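Local atomic coordinates of protein kinase A regulatory subunit, putative (PDB entry 6FTF), a protein that probably serves as the regulatory subunit of a cAMP-independent protein kinase A, binding nucleoside analogues such as 7-cyano-7-deazainosine in its two cyclic nucleotide-binding domains. Residues Gly12-Pro24 against Val135-Gly147. Sequence-based numbering, arbitrary orientation.
Sequences GIDPEKAKLYQAP and VLDRDTYRNLVMG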
# COMPACT_ATOMS: atom_id res chain seq x y z
N GLY A 12 -1.15 -12.47 -19.87
CA GLY A 12 -2.14 -11.41 -19.77
C GLY A 12 -2.42 -10.67 -21.07
O GLY A 12 -2.09 -11.15 -22.16
N ILE A 13 -3.05 -9.50 -20.96
CA ILE A 13 -3.48 -8.76 -22.13
C ILE A 13 -2.27 -8.14 -22.83
O ILE A 13 -1.43 -7.50 -22.19
CB ILE A 13 -4.51 -7.69 -21.75
CG1 ILE A 13 -5.78 -8.33 -21.19
CG2 ILE A 13 -4.84 -6.82 -22.95
CD1 ILE A 13 -6.64 -9.02 -22.24
N ASP A 14 -2.20 -8.31 -24.15
CA ASP A 14 -1.20 -7.65 -24.97
C ASP A 14 -1.29 -6.14 -24.76
O ASP A 14 -2.38 -5.56 -24.94
CB ASP A 14 -1.48 -7.98 -26.44
CG ASP A 14 -0.51 -7.30 -27.40
OD1 ASP A 14 0.29 -6.45 -26.97
OD2 ASP A 14 -0.56 -7.62 -28.61
N PRO A 15 -0.20 -5.45 -24.39
CA PRO A 15 -0.31 -4.01 -24.13
C PRO A 15 -0.74 -3.19 -25.34
O PRO A 15 -1.44 -2.18 -25.18
CB PRO A 15 1.10 -3.63 -23.66
CG PRO A 15 1.69 -4.90 -23.17
CD PRO A 15 1.13 -5.97 -24.05
N GLU A 16 -0.32 -3.58 -26.55
CA GLU A 16 -0.74 -2.85 -27.74
C GLU A 16 -2.24 -2.98 -27.97
O GLU A 16 -2.88 -2.07 -28.52
CB GLU A 16 0.03 -3.35 -28.96
N LYS A 17 -2.83 -4.11 -27.55
CA LYS A 17 -4.27 -4.29 -27.65
C LYS A 17 -5.01 -3.59 -26.52
O LYS A 17 -6.13 -3.10 -26.71
CB LYS A 17 -4.59 -5.79 -27.64
CG LYS A 17 -4.01 -6.55 -28.82
CD LYS A 17 -4.67 -7.91 -28.97
CE LYS A 17 -4.09 -8.68 -30.15
NZ LYS A 17 -4.72 -10.01 -30.28
N ALA A 18 -4.43 -3.56 -25.32
CA ALA A 18 -5.08 -2.86 -24.22
C ALA A 18 -5.32 -1.39 -24.54
O ALA A 18 -6.30 -0.81 -24.07
CB ALA A 18 -4.23 -3.00 -22.96
N LYS A 19 -4.45 -0.79 -25.36
CA LYS A 19 -4.63 0.61 -25.74
C LYS A 19 -5.89 0.82 -26.58
O LYS A 19 -6.38 1.95 -26.68
CB LYS A 19 -3.40 1.10 -26.51
N LEU A 20 -6.41 -0.23 -27.20
CA LEU A 20 -7.62 -0.15 -28.00
C LEU A 20 -8.87 -0.47 -27.20
O LEU A 20 -9.97 -0.45 -27.76
CB LEU A 20 -7.53 -1.10 -29.19
CG LEU A 20 -6.36 -0.87 -30.14
CD1 LEU A 20 -6.34 -1.94 -31.23
CD2 LEU A 20 -6.41 0.52 -30.76
N TYR A 21 -8.74 -0.78 -25.91
CA TYR A 21 -9.89 -1.08 -25.06
C TYR A 21 -10.47 0.21 -24.49
O TYR A 21 -9.74 1.02 -23.89
CB TYR A 21 -9.47 -2.02 -23.91
CG TYR A 21 -10.60 -2.27 -22.94
CD1 TYR A 21 -11.58 -3.20 -23.21
CD2 TYR A 21 -10.69 -1.54 -21.76
CE1 TYR A 21 -12.61 -3.42 -22.33
CE2 TYR A 21 -11.72 -1.75 -20.87
CZ TYR A 21 -12.68 -2.69 -21.16
OH TYR A 21 -13.72 -2.93 -20.31
N GLN A 22 -11.77 0.39 -24.65
CA GLN A 22 -12.48 1.51 -24.04
C GLN A 22 -13.33 0.96 -22.89
O GLN A 22 -14.22 0.13 -23.10
CB GLN A 22 -13.36 2.27 -25.04
CG GLN A 22 -13.98 3.55 -24.42
CD GLN A 22 -14.97 4.28 -25.31
OE1 GLN A 22 -14.73 4.46 -26.51
NE2 GLN A 22 -16.08 4.72 -24.72
N ALA A 23 -13.07 1.45 -21.69
CA ALA A 23 -13.85 1.03 -20.55
C ALA A 23 -15.26 1.59 -20.64
O ALA A 23 -15.49 2.66 -21.21
CB ALA A 23 -13.20 1.56 -19.28
N PRO A 24 -16.24 0.90 -20.05
CA PRO A 24 -17.56 1.50 -19.92
C PRO A 24 -17.49 2.74 -19.06
O PRO A 24 -16.61 2.89 -18.22
CB PRO A 24 -18.40 0.41 -19.26
CG PRO A 24 -17.44 -0.46 -18.59
CD PRO A 24 -16.16 -0.40 -19.37
N VAL A 135 -18.00 -1.58 -7.92
CA VAL A 135 -17.76 -2.84 -8.61
C VAL A 135 -17.22 -2.59 -10.01
O VAL A 135 -17.80 -1.81 -10.77
CB VAL A 135 -19.04 -3.69 -8.67
CG1 VAL A 135 -18.73 -5.11 -9.17
CG2 VAL A 135 -19.73 -3.69 -7.31
N LEU A 136 -16.14 -3.28 -10.34
CA LEU A 136 -15.46 -3.17 -11.62
C LEU A 136 -15.56 -4.49 -12.37
O LEU A 136 -15.45 -5.56 -11.78
CB LEU A 136 -13.99 -2.82 -11.42
CG LEU A 136 -13.19 -2.47 -12.67
CD1 LEU A 136 -13.70 -1.19 -13.31
CD2 LEU A 136 -11.72 -2.33 -12.34
N ASP A 137 -15.77 -4.41 -13.68
CA ASP A 137 -15.86 -5.59 -14.53
C ASP A 137 -14.48 -6.17 -14.83
O ASP A 137 -13.46 -5.48 -14.79
CB ASP A 137 -16.58 -5.22 -15.83
CG ASP A 137 -15.75 -4.29 -16.70
OD1 ASP A 137 -15.68 -3.08 -16.40
OD2 ASP A 137 -15.14 -4.79 -17.68
N ARG A 138 -14.49 -7.45 -15.21
CA ARG A 138 -13.26 -8.18 -15.50
C ARG A 138 -12.45 -7.54 -16.61
O ARG A 138 -11.23 -7.42 -16.49
CB ARG A 138 -13.62 -9.62 -15.87
CG ARG A 138 -12.46 -10.46 -16.39
CD ARG A 138 -12.94 -11.91 -16.47
NE ARG A 138 -11.95 -12.89 -16.88
CZ ARG A 138 -12.20 -14.19 -16.95
NH1 ARG A 138 -13.41 -14.65 -16.63
NH2 ARG A 138 -11.26 -15.04 -17.33
N ASP A 139 -13.09 -7.17 -17.72
CA ASP A 139 -12.32 -6.69 -18.86
C ASP A 139 -11.62 -5.38 -18.53
O ASP A 139 -10.47 -5.18 -18.92
CB ASP A 139 -13.21 -6.53 -20.10
CG ASP A 139 -13.61 -7.88 -20.72
OD1 ASP A 139 -13.05 -8.92 -20.33
OD2 ASP A 139 -14.49 -7.87 -21.62
N THR A 140 -12.29 -4.49 -17.80
CA THR A 140 -11.60 -3.26 -17.44
C THR A 140 -10.45 -3.55 -16.49
O THR A 140 -9.38 -2.95 -16.62
CB THR A 140 -12.57 -2.24 -16.84
OG1 THR A 140 -13.62 -2.00 -17.77
CG2 THR A 140 -11.87 -0.95 -16.56
N TYR A 141 -10.66 -4.43 -15.52
CA TYR A 141 -9.55 -4.80 -14.64
C TYR A 141 -8.38 -5.35 -15.46
O TYR A 141 -7.23 -4.91 -15.30
CB TYR A 141 -9.99 -5.81 -13.56
CG TYR A 141 -8.79 -6.18 -12.72
CD1 TYR A 141 -8.27 -5.31 -11.77
CD2 TYR A 141 -8.09 -7.35 -12.97
CE1 TYR A 141 -7.12 -5.63 -11.05
CE2 TYR A 141 -6.93 -7.67 -12.26
CZ TYR A 141 -6.46 -6.80 -11.32
OH TYR A 141 -5.30 -7.13 -10.64
N ARG A 142 -8.64 -6.30 -16.35
CA ARG A 142 -7.54 -6.95 -17.06
C ARG A 142 -6.86 -6.02 -18.04
O ARG A 142 -5.64 -6.11 -18.24
CB ARG A 142 -8.01 -8.22 -17.77
CG ARG A 142 -8.47 -9.29 -16.79
CD ARG A 142 -8.80 -10.61 -17.45
NE ARG A 142 -7.60 -11.27 -17.96
CZ ARG A 142 -7.36 -11.53 -19.25
NH1 ARG A 142 -8.23 -11.21 -20.19
NH2 ARG A 142 -6.23 -12.14 -19.59
N ASN A 143 -7.61 -5.13 -18.69
CA ASN A 143 -7.03 -4.28 -19.72
C ASN A 143 -6.39 -3.03 -19.14
O ASN A 143 -5.35 -2.59 -19.65
CB ASN A 143 -8.10 -3.85 -20.72
CG ASN A 143 -8.32 -4.88 -21.77
OD1 ASN A 143 -7.62 -4.91 -22.79
ND2 ASN A 143 -9.28 -5.76 -21.54
N LEU A 144 -6.98 -2.44 -18.11
CA LEU A 144 -6.53 -1.13 -17.64
C LEU A 144 -5.83 -1.15 -16.29
O LEU A 144 -5.08 -0.21 -15.99
CB LEU A 144 -7.70 -0.16 -17.55
CG LEU A 144 -8.48 0.09 -18.83
CD1 LEU A 144 -9.46 1.20 -18.57
CD2 LEU A 144 -7.57 0.44 -20.00
N VAL A 145 -6.07 -2.14 -15.45
CA VAL A 145 -5.55 -2.13 -14.09
C VAL A 145 -4.39 -3.10 -13.91
O VAL A 145 -3.34 -2.74 -13.39
CB VAL A 145 -6.66 -2.42 -13.07
CG1 VAL A 145 -6.09 -2.38 -11.65
CG2 VAL A 145 -7.79 -1.43 -13.23
N MET A 146 -4.58 -4.35 -14.32
CA MET A 146 -3.68 -5.41 -13.87
C MET A 146 -2.23 -5.12 -14.27
O MET A 146 -1.31 -5.28 -13.46
CB MET A 146 -4.14 -6.74 -14.44
CG MET A 146 -3.26 -7.87 -14.01
SD MET A 146 -4.03 -9.43 -14.39
CE MET A 146 -2.68 -10.55 -14.02
N GLY A 147 -2.00 -4.75 -15.52
CA GLY A 147 -0.67 -4.35 -15.92
C GLY A 147 0.35 -5.41 -15.58
O GLY A 147 0.14 -6.59 -15.85
O HOH W 1 -4.04 -8.50 -18.18
O HOH W 2 -16.32 -4.12 -20.54
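With CG of Tyr21 swung anti to the backbone N (chi1 175°) and CG of Asn143 set anti to its carbonyl carbon (chi1 -83°), the phenol ring and the carboxamide lie one over the other, their planes 8° apart. The amide meets the ring near its rim, where Asn143 CG stands 3.7 Å from Tyr21 CG, while Asn143 CB, over the same ring face, makes a CH-pi contact 4.0 Å from the centroid of the Tyr21 ring. A bond within the helix fixes the amide's rotation: ND2 of Asn143 donates to Asp139 O at 2.9 Å, with the acceptor in the amide plane. The amide oxygen, Asn143 OD1, faces Ile13 and Ala18, with Ile13 CG2 3.4 Å away.

Helix 138-145 follows the last strand of the first cyclic nucleotide-binding domain, a cupin-type beta-roll, and the N-terminal segment runs alongside this helix in the opposite direction, on the protein surface. Asp137 is the N-cap of helix 138-145, taking Thr140 N on OD2 and Thr140 OG1 on the syn lone pair of OD1. That hydroxyl also meets the ring edge, Tyr21 OH lying 2.7 Å from Thr140 OG1, and a water joins the phenol oxygen to Asp137 OD2.

An apolar contact lies beside the hydroxyls: Ala23 CB sits 3.8 Å from Leu144 CD1, and Val56 of helix 51-60 touches both residues. Toward the chain start, Ile13 CG1 stands over one face of the Arg142 guanidinium, near its rim, Ile13 CD1 comes to 3.4 Å from Arg142 NH1, and a second water links Ile13 N to Arg142 O.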